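Local coordinates for protein putative isochorismatase (Burkholderia xenovorans, PDB 3OQP) that is a putative isochorismatase-family enzyme, probably a hydrolase that relies on a catalytic triad, although its natural substrate is not established, at residues A[7-12]-A[39-44]; A[55-60]-A[70-75]; A[140-145]-A[177-182]. One frame throughout, in Å; residues are numbered along the deposited sequence.

Interaction 1 of 3, residues A[7-12]-A[39-44]; sequences RALIVI and RAMDAA
Strand 7-12 and helix 30-47 are the first two elements of a beta-alpha-beta unit that ends in strand 51-56, within the parallel-sheet alpha/beta fold of isochorismatase-like hydrolases. The strand and the helical segment 39-44 run nearly antiparallel, with 148° between their directions and their axes 9.7 Å apart at closest approach. The contact is buried, and its side-chain contacts are all apolar. From the strand, L9 and V11 direct their side chains at the helix, while A8 points away from it. L9 reaches farthest. Its CG is anti to the backbone N (chi1 179°), which carries L9 CD2 onto the helix surface, and all the close contacts of L9 are made by this methyl: L9 CD2 lies 4.0 Å from A40 CB and 4.0 Å from A44 CB, one helical turn apart, and 4.1 Å from M41 CG. Between them L9 CD2 also rests against the backbone, 3.6 Å from A40 O, an oxygen already engaged by A44 N in the helix. V11 holds CG1 anti to its backbone N, and its other branch, CG2, meets the selenomethionine M41. That chain leaves the helix with CG beside the backbone N, runs extended through CG to SE, then bends at its last torsion (chi3 71°), crossing V11 at about a right angle. Outside the pair, I53 touches V11 and M41, V51 touches A44, and T115 touches L9 and V11, so both neighbouring strands share the core. V11 CG2 lies 3.9 Å from M41 CG, with SE slightly farther along the same chain at 4.2 Å.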
loop_
_atom_site.group_PDB
_atom_site.type_symbol
_atom_site.label_atom_id
_atom_site.label_comp_id
_atom_site.label_asym_id
_atom_site.label_seq_id
_atom_site.Cartn_x
_atom_site.Cartn_y
_atom_site.Cartn_z
ATOM N N ARG A 7 -21.247 6.835 4.834
ATOM C CA ARG A 7 -20.474 5.741 4.298
ATOM C C ARG A 7 -20.956 5.402 2.880
ATOM O O ARG A 7 -22.150 5.477 2.585
ATOM C CB ARG A 7 -20.548 4.468 5.183
ATOM C CG ARG A 7 -19.930 4.610 6.524
ATOM C CD ARG A 7 -20.428 3.598 7.552
ATOM N NE ARG A 7 -19.543 3.452 8.676
ATOM C CZ ARG A 7 -19.820 3.634 9.980
ATOM N NH1 ARG A 7 -21.035 3.966 10.399
ATOM N NH2 ARG A 7 -18.905 3.342 10.888
ATOM N N ALA A 8 -20.016 4.962 2.060
ATOM C CA ALA A 8 -20.306 4.233 0.831
ATOM C C ALA A 8 -19.583 2.878 1.013
ATOM O O ALA A 8 -18.432 2.852 1.392
ATOM C CB ALA A 8 -19.846 4.963 -0.481
ATOM N N LEU A 9 -20.240 1.806 0.631
ATOM C CA LEU A 9 -19.608 0.501 0.582
ATOM C C LEU A 9 -19.098 0.249 -0.855
ATOM O O LEU A 9 -19.884 0.243 -1.804
ATOM C CB LEU A 9 -20.645 -0.575 0.943
ATOM C CG LEU A 9 -20.121 -2.002 0.916
ATOM C CD1 LEU A 9 -19.132 -2.219 2.056
ATOM C CD2 LEU A 9 -21.311 -3.008 0.954
ATOM N N ILE A 10 -17.788 0.021 -0.993
ATOM C CA ILE A 10 -17.238 -0.315 -2.329
ATOM C C ILE A 10 -16.829 -1.780 -2.317
ATOM O O ILE A 10 -16.246 -2.255 -1.311
ATOM C CB ILE A 10 -16.065 0.620 -2.650
ATOM C CG1 ILE A 10 -15.672 0.485 -4.124
ATOM C CG2 ILE A 10 -14.867 0.444 -1.729
ATOM C CD1 ILE A 10 -14.776 1.618 -4.620
ATOM N N VAL A 11 -17.274 -2.508 -3.311
ATOM C CA VAL A 11 -17.110 -3.934 -3.441
ATOM C C VAL A 11 -16.161 -4.162 -4.576
ATOM O O VAL A 11 -16.551 -4.018 -5.771
ATOM C CB VAL A 11 -18.488 -4.588 -3.720
ATOM C CG1 VAL A 11 -18.348 -6.080 -3.768
ATOM C CG2 VAL A 11 -19.456 -4.198 -2.568
ATOM N N ILE A 12 -14.880 -4.409 -4.325
ATOM C CA ILE A 12 -13.812 -4.340 -5.315
ATOM C C ILE A 12 -13.534 -5.700 -5.912
ATOM O O ILE A 12 -13.132 -6.663 -5.226
ATOM C CB ILE A 12 -12.511 -3.768 -4.692
ATOM C CG1 ILE A 12 -12.779 -2.341 -4.170
ATOM C CG2 ILE A 12 -11.424 -3.742 -5.750
ATOM C CD1 ILE A 12 -11.589 -1.655 -3.527
ATOM N N ARG A 39 -23.430 -10.142 3.013
ATOM C CA ARG A 39 -24.073 -9.556 4.213
ATOM C C ARG A 39 -23.860 -8.059 4.231
ATOM O O ARG A 39 -24.790 -7.320 4.493
ATOM C CB ARG A 39 -23.554 -10.161 5.506
ATOM C CG ARG A 39 -23.946 -11.585 5.773
ATOM C CD ARG A 39 -23.791 -11.964 7.252
ATOM N NE ARG A 39 -22.471 -11.835 7.675
ATOM C CZ ARG A 39 -22.061 -11.197 8.777
ATOM N NH1 ARG A 39 -22.854 -10.538 9.591
ATOM N NH2 ARG A 39 -20.797 -11.243 9.020
ATOM N N ALA A 40 -22.643 -7.623 3.931
ATOM C CA ALA A 40 -22.366 -6.191 3.934
ATOM C C ALA A 40 -23.207 -5.437 2.884
ATOM O O ALA A 40 -23.781 -4.402 3.199
ATOM C CB ALA A 40 -20.870 -5.922 3.673
HETATM N N MSE A 41 -23.348 -6.042 1.704
HETATM C CA MSE A 41 -24.174 -5.454 0.647
HETATM C C MSE A 41 -25.648 -5.411 1.069
HETATM O O MSE A 41 -26.315 -4.406 0.886
HETATM C CB MSE A 41 -24.056 -6.258 -0.652
HETATM C CG MSE A 41 -22.647 -6.096 -1.308
HETATM SE SE MSE A 41 -22.452 -7.100 -2.841
HETATM C CE MSE A 41 -23.518 -6.187 -3.898
ATOM N N ASP A 42 -26.155 -6.482 1.685
ATOM C CA ASP A 42 -27.551 -6.521 2.094
ATOM C C ASP A 42 -27.809 -5.538 3.206
ATOM O O ASP A 42 -28.851 -4.886 3.253
ATOM C CB ASP A 42 -27.929 -7.930 2.517
ATOM C CG ASP A 42 -28.001 -8.888 1.370
ATOM O OD1 ASP A 42 -28.072 -8.464 0.187
ATOM O OD2 ASP A 42 -27.958 -10.144 1.589
ATOM N N ALA A 43 -26.871 -5.451 4.144
ATOM C CA ALA A 43 -26.984 -4.506 5.237
ATOM C C ALA A 43 -26.934 -3.084 4.714
ATOM O O ALA A 43 -27.714 -2.223 5.169
ATOM C CB ALA A 43 -25.880 -4.749 6.258
ATOM N N ALA A 44 -26.017 -2.819 3.786
ATOM C CA ALA A 44 -25.890 -1.467 3.196
ATOM C C ALA A 44 -27.199 -1.066 2.539
ATOM O O ALA A 44 -27.672 0.061 2.722
ATOM C CB ALA A 44 -24.762 -1.456 2.164
#

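Interaction 2 of 3, residues A[55-60]-A[70-75]; sequences QNFAPA and NGAELH
Hydrogen bonding centres on Q55, near the C-terminal end of strand 51-56, whose side chain reaches the loop that leads to helix 76-79. With CG anti to the backbone N (chi1 -174°) and the chain extended beyond it, the amide arrives tip first at the backbone of A72. Q55 NE2 donates to A72 O over 2.9 Å in a nearly straight bond (164° at the hydrogen). The oxygen lies in the plane of the Q55 amide, yet the donor sits above the A72 carbonyl plane, 28° out of it. At the other end of the amide, Q55 OE1 is bonded to Y86 OH, and A72 O takes a further bond from Q15 NE2.

A water extends this polar patch. It donates to E73 OE1 at 2.7 Å, accepts from L74 N at 3.0 Å, and receives only a weak bond from Q55 NE2 at 3.4 Å. The E73 side chain, whose root points away from the strand, folds back to reach it.

Van der Waals packing lies beside these bonds. L74 crosses the glutamine obliquely, its CG resting against the amide 3.9 Å from Q55 CD. The apolar contact is made by F57, which has CG anti to its carbonyl carbon; the ring approaches A72 obliquely, with CE1 3.9 Å from A72 CB. Just beyond, H75 N-caps helix 76-79 through its ND1, bonded to V77 N.

Because A72 O can only accept, Q55 NE2 must face it, which leaves OE1 for the Y86 hydroxyl. One strand side chain thus ties down loop backbone that lacks regular strand pairing here.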
loop_
_atom_site.group_PDB
_atom_site.type_symbol
_atom_site.label_atom_id
_atom_site.label_comp_id
_atom_site.label_asym_id
_atom_site.label_seq_id
_atom_site.Cartn_x
_atom_site.Cartn_y
_atom_site.Cartn_z
ATOM N N GLN A 55 -15.296 -3.506 -11.218
ATOM C CA GLN A 55 -14.936 -4.669 -12.010
ATOM C C GLN A 55 -13.626 -4.361 -12.729
ATOM O O GLN A 55 -13.528 -3.335 -13.434
ATOM C CB GLN A 55 -16.079 -4.995 -12.978
ATOM C CG GLN A 55 -15.895 -6.277 -13.766
ATOM C CD GLN A 55 -17.123 -6.646 -14.613
ATOM O OE1 GLN A 55 -18.013 -5.828 -14.841
ATOM N NE2 GLN A 55 -17.226 -7.918 -14.951
ATOM N N ASN A 56 -12.681 -5.287 -12.654
ATOM C CA ASN A 56 -11.346 -5.130 -13.191
ATOM C C ASN A 56 -11.242 -5.919 -14.511
ATOM O O ASN A 56 -11.547 -7.118 -14.516
ATOM C CB ASN A 56 -10.309 -5.638 -12.191
ATOM C CG ASN A 56 -8.898 -5.462 -12.654
ATOM O OD1 ASN A 56 -8.332 -4.387 -12.452
ATOM N ND2 ASN A 56 -8.307 -6.506 -13.310
ATOM N N PHE A 57 -10.816 -5.268 -15.595
ATOM C CA PHE A 57 -10.580 -5.979 -16.820
ATOM C C PHE A 57 -9.155 -5.846 -17.317
ATOM O O PHE A 57 -8.540 -4.791 -17.226
ATOM C CB PHE A 57 -11.485 -5.406 -17.906
ATOM C CG PHE A 57 -12.930 -5.743 -17.733
ATOM C CD1 PHE A 57 -13.392 -7.047 -17.915
ATOM C CD2 PHE A 57 -13.853 -4.746 -17.508
ATOM C CE1 PHE A 57 -14.741 -7.341 -17.805
ATOM C CE2 PHE A 57 -15.222 -5.050 -17.403
ATOM C CZ PHE A 57 -15.638 -6.340 -17.544
ATOM N N ALA A 58 -8.689 -6.933 -17.937
ATOM C CA ALA A 58 -7.478 -6.974 -18.747
ATOM C C ALA A 58 -7.969 -7.300 -20.171
ATOM O O ALA A 58 -9.112 -7.744 -20.377
ATOM C CB ALA A 58 -6.540 -8.037 -18.293
ATOM N N PRO A 59 -7.093 -7.086 -21.171
ATOM C CA PRO A 59 -7.511 -7.420 -22.555
ATOM C C PRO A 59 -7.972 -8.865 -22.764
ATOM O O PRO A 59 -7.522 -9.777 -22.035
ATOM C CB PRO A 59 -6.247 -7.125 -23.373
ATOM C CG PRO A 59 -5.583 -5.984 -22.600
ATOM C CD PRO A 59 -5.796 -6.403 -21.126
ATOM N N ALA A 60 -8.825 -9.076 -23.783
ATOM C CA ALA A 60 -9.219 -10.421 -24.203
ATOM C C ALA A 60 -7.963 -11.251 -24.456
ATOM O O ALA A 60 -6.947 -10.725 -24.939
ATOM C CB ALA A 60 -10.090 -10.365 -25.461
ATOM N N ASN A 70 -15.105 -16.066 -18.465
ATOM C CA ASN A 70 -15.806 -16.355 -17.206
ATOM C C ASN A 70 -15.095 -15.717 -16.025
ATOM O O ASN A 70 -15.753 -15.212 -15.109
ATOM C CB ASN A 70 -15.954 -17.857 -16.955
ATOM C CG ASN A 70 -16.797 -18.138 -15.742
ATOM O OD1 ASN A 70 -16.263 -18.497 -14.698
ATOM N ND2 ASN A 70 -18.104 -17.931 -15.847
ATOM N N GLY A 71 -13.773 -15.778 -16.031
ATOM C CA GLY A 71 -13.049 -15.274 -14.865
ATOM C C GLY A 71 -13.263 -13.778 -14.627
ATOM O O GLY A 71 -13.169 -13.339 -13.456
ATOM N N ALA A 72 -13.494 -13.017 -15.708
ATOM C CA ALA A 72 -13.714 -11.587 -15.518
ATOM C C ALA A 72 -15.112 -11.229 -15.057
ATOM O O ALA A 72 -15.361 -10.088 -14.645
ATOM C CB ALA A 72 -13.430 -10.851 -16.835
ATOM N N GLU A 73 -16.048 -12.150 -15.141
ATOM C CA GLU A 73 -17.389 -11.832 -14.738
ATOM C C GLU A 73 -17.471 -11.687 -13.213
ATOM O O GLU A 73 -16.755 -12.332 -12.436
ATOM C CB GLU A 73 -18.398 -12.851 -15.259
ATOM C CG GLU A 73 -18.463 -12.844 -16.806
ATOM C CD GLU A 73 -18.964 -11.495 -17.328
ATOM O OE1 GLU A 73 -20.118 -11.161 -17.048
ATOM O OE2 GLU A 73 -18.200 -10.763 -17.975
ATOM N N LEU A 74 -18.371 -10.818 -12.812
ATOM C CA LEU A 74 -18.685 -10.632 -11.410
ATOM C C LEU A 74 -19.293 -11.923 -10.881
ATOM O O LEU A 74 -20.067 -12.598 -11.548
ATOM C CB LEU A 74 -19.694 -9.491 -11.265
ATOM C CG LEU A 74 -19.204 -8.104 -11.600
ATOM C CD1 LEU A 74 -20.315 -7.111 -11.700
ATOM C CD2 LEU A 74 -18.216 -7.635 -10.513
ATOM N N HIS A 75 -18.887 -12.270 -9.669
ATOM C CA HIS A 75 -19.382 -13.466 -8.992
ATOM C C HIS A 75 -20.868 -13.309 -8.733
ATOM O O HIS A 75 -21.330 -12.206 -8.505
ATOM C CB HIS A 75 -18.650 -13.677 -7.705
ATOM C CG HIS A 75 -18.961 -14.963 -7.034
ATOM N ND1 HIS A 75 -20.035 -15.109 -6.182
ATOM C CD2 HIS A 75 -18.353 -16.169 -7.104
ATOM C CE1 HIS A 75 -20.035 -16.348 -5.706
ATOM N NE2 HIS A 75 -19.058 -17.026 -6.290
HETATM O O HOH W 1 -20.155 -9.584 -14.885
#

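Interaction 3 of 3, residues A[140-145]-A[177-182]; sequences LHDATG and ASTDEW
The D142 carboxylate grips the first residue of helix 179-188 at two points. D142 OD1 accepts from T179 OG1 at 2.7 Å, met from above the carboxylate plane, and from T179 N at 3.1 Å through its syn lone pair, a rather bent bond (140°); OD2 adds a weak bond to the same N-H. D142 CG occupies the crowded position between backbone N and carbonyl carbon (chi1 63°), which turns the group toward the helix start, where its negative charge is probably stabilised by the helix end. Beside it, H141 N donates to A177 O at 3.1 Å, while the imidazole passes close along the A177-S178 peptide. The apolar side belongs to L140: its CD2 packs 3.7 Å from W182 CB, and its CD1 lies over one face of the indole toward the rim.

A second shell sets these groups in place. S178 and E181 form a capping box, with E181 N donating to S178 OG at 3.0 Å and S178 N to E181 OE1 at 2.9 Å in an almost straight line (171°). A water bridges E181 OE1 and H141 NE2, 2.8 Å from the latter and in the plane of its ring. The type I turn L140-A143 carries D142, and L140 O, bound by A143 N, is also gripped by T144 OG1. Farther out, N36 and R39 of helix 30-47 touch T179.

L140 and A177 make a parallel bridge between strands 136-140 and 175-177, the latter an outermost strand in this chain. The arrangement is thus that of strand ends in a parallel alpha/beta sheet, with a loop carboxylate and a capping box holding the start of the following helix.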
loop_
_atom_site.group_PDB
_atom_site.type_symbol
_atom_site.label_atom_id
_atom_site.label_comp_id
_atom_site.label_asym_id
_atom_site.label_seq_id
_atom_site.Cartn_x
_atom_site.Cartn_y
_atom_site.Cartn_z
ATOM N N LEU A 140 -12.971 -4.067 5.896
ATOM C CA LEU A 140 -13.609 -5.206 6.499
ATOM C C LEU A 140 -12.711 -6.444 6.322
ATOM O O LEU A 140 -12.641 -7.025 5.219
ATOM C CB LEU A 140 -15.028 -5.410 5.962
ATOM C CG LEU A 140 -15.905 -4.167 6.119
ATOM C CD1 LEU A 140 -17.372 -4.466 5.761
ATOM C CD2 LEU A 140 -15.762 -3.460 7.484
ATOM N N HIS A 141 -12.016 -6.835 7.409
ATOM C CA HIS A 141 -10.924 -7.806 7.301
ATOM C C HIS A 141 -11.454 -9.208 6.923
ATOM O O HIS A 141 -10.676 -10.075 6.536
ATOM C CB HIS A 141 -10.071 -7.849 8.546
ATOM C CG HIS A 141 -10.815 -8.287 9.743
ATOM N ND1 HIS A 141 -11.244 -9.577 9.890
ATOM C CD2 HIS A 141 -11.221 -7.597 10.819
ATOM C CE1 HIS A 141 -11.804 -9.675 11.091
ATOM N NE2 HIS A 141 -11.854 -8.480 11.644
ATOM N N ASP A 142 -12.739 -9.445 7.101
ATOM C CA ASP A 142 -13.350 -10.754 6.854
ATOM C C ASP A 142 -14.181 -10.768 5.569
ATOM O O ASP A 142 -14.838 -11.773 5.260
ATOM C CB ASP A 142 -14.117 -11.187 8.097
ATOM C CG ASP A 142 -15.272 -10.269 8.432
ATOM O OD1 ASP A 142 -15.535 -9.327 7.708
ATOM O OD2 ASP A 142 -15.864 -10.520 9.516
ATOM N N ALA A 143 -14.138 -9.655 4.795
ATOM C CA ALA A 143 -14.823 -9.481 3.524
ATOM C C ALA A 143 -13.855 -9.077 2.431
ATOM O O ALA A 143 -14.265 -8.511 1.415
ATOM C CB ALA A 143 -15.950 -8.492 3.690
ATOM N N THR A 144 -12.621 -9.475 2.617
ATOM C CA THR A 144 -11.479 -9.171 1.773
ATOM C C THR A 144 -10.573 -10.407 1.693
ATOM O O THR A 144 -10.911 -11.444 2.245
ATOM C CB THR A 144 -10.743 -7.948 2.281
ATOM O OG1 THR A 144 -10.393 -8.135 3.657
ATOM C CG2 THR A 144 -11.625 -6.688 2.173
ATOM N N GLY A 145 -9.404 -10.336 1.083
ATOM C CA GLY A 145 -8.480 -11.459 1.114
ATOM C C GLY A 145 -7.320 -11.370 0.146
ATOM O O GLY A 145 -7.306 -10.481 -0.755
ATOM N N ALA A 177 -12.134 -3.667 10.756
ATOM C CA ALA A 177 -13.191 -4.243 11.583
ATOM C C ALA A 177 -13.809 -5.409 10.932
ATOM O O ALA A 177 -13.663 -5.614 9.713
ATOM C CB ALA A 177 -14.266 -3.184 11.924
ATOM N N SER A 178 -14.575 -6.194 11.661
ATOM C CA SER A 178 -15.347 -7.260 11.086
ATOM C C SER A 178 -16.607 -6.696 10.425
ATOM O O SER A 178 -17.060 -5.603 10.741
ATOM C CB SER A 178 -15.738 -8.281 12.133
ATOM O OG SER A 178 -16.668 -7.714 13.054
ATOM N N THR A 179 -17.192 -7.518 9.580
ATOM C CA THR A 179 -18.475 -7.182 8.975
ATOM C C THR A 179 -19.556 -7.002 10.031
ATOM O O THR A 179 -20.340 -6.069 9.966
ATOM C CB THR A 179 -18.839 -8.244 7.920
ATOM O OG1 THR A 179 -17.878 -8.220 6.849
ATOM C CG2 THR A 179 -20.224 -7.962 7.298
ATOM N N ASP A 180 -19.536 -7.847 11.079
ATOM C CA ASP A 180 -20.524 -7.715 12.146
ATOM C C ASP A 180 -20.400 -6.330 12.833
ATOM O O ASP A 180 -21.417 -5.642 13.078
ATOM C CB ASP A 180 -20.342 -8.760 13.259
ATOM C CG ASP A 180 -20.278 -10.197 12.782
ATOM O OD1 ASP A 180 -21.106 -10.585 11.921
ATOM O OD2 ASP A 180 -19.415 -10.943 13.370
ATOM N N GLU A 181 -19.150 -5.952 13.095
ATOM C CA GLU A 181 -18.790 -4.684 13.712
ATOM C C GLU A 181 -19.234 -3.473 12.883
ATOM O O GLU A 181 -19.769 -2.511 13.408
ATOM C CB GLU A 181 -17.276 -4.658 13.968
ATOM C CG GLU A 181 -16.871 -5.571 15.092
ATOM C CD GLU A 181 -15.376 -5.734 15.362
ATOM O OE1 GLU A 181 -14.454 -5.586 14.517
ATOM O OE2 GLU A 181 -15.135 -6.083 16.542
ATOM N N TRP A 182 -19.057 -3.570 11.579
ATOM C CA TRP A 182 -19.460 -2.523 10.623
ATOM C C TRP A 182 -20.965 -2.373 10.587
ATOM O O TRP A 182 -21.491 -1.243 10.675
ATOM C CB TRP A 182 -18.920 -2.810 9.227
ATOM C CG TRP A 182 -19.235 -1.725 8.299
ATOM C CD1 TRP A 182 -18.631 -0.518 8.271
ATOM C CD2 TRP A 182 -20.226 -1.749 7.258
ATOM N NE1 TRP A 182 -19.186 0.230 7.242
ATOM C CE2 TRP A 182 -20.166 -0.504 6.610
ATOM C CE3 TRP A 182 -21.163 -2.699 6.805
ATOM C CZ2 TRP A 182 -20.976 -0.206 5.510
ATOM C CZ3 TRP A 182 -21.963 -2.386 5.727
ATOM C CH2 TRP A 182 -21.897 -1.142 5.129
HETATM O O HOH W 2 -12.462 -7.513 14.193
#

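Overall arrangement
Interactions 1 and 3 adjoin, their centres 11 Å apart. R39 NH1 and D180 OD1 form a salt bridge of 2.9 Å between them, and W182 CZ3 packs 3.7 Å from A40 O, so helices 30-47 and 179-188 lie together beside one sheet. Interaction 2 stands apart: its centre is 20 Å from that of interaction 1 and 24 Å from that of interaction 3, which lies across the chain's centre. Strands 7-12 and 51-56, neighbours in the sheet, connect interactions 1 and 2. I12 of segment 7-12 and T144 of segment 140-145 both touch D123, the residue after C122, which is oxidised to 3-sulfinoalanine and is probably the triad's nucleophile, as in related isochorismatase-like hydrolases.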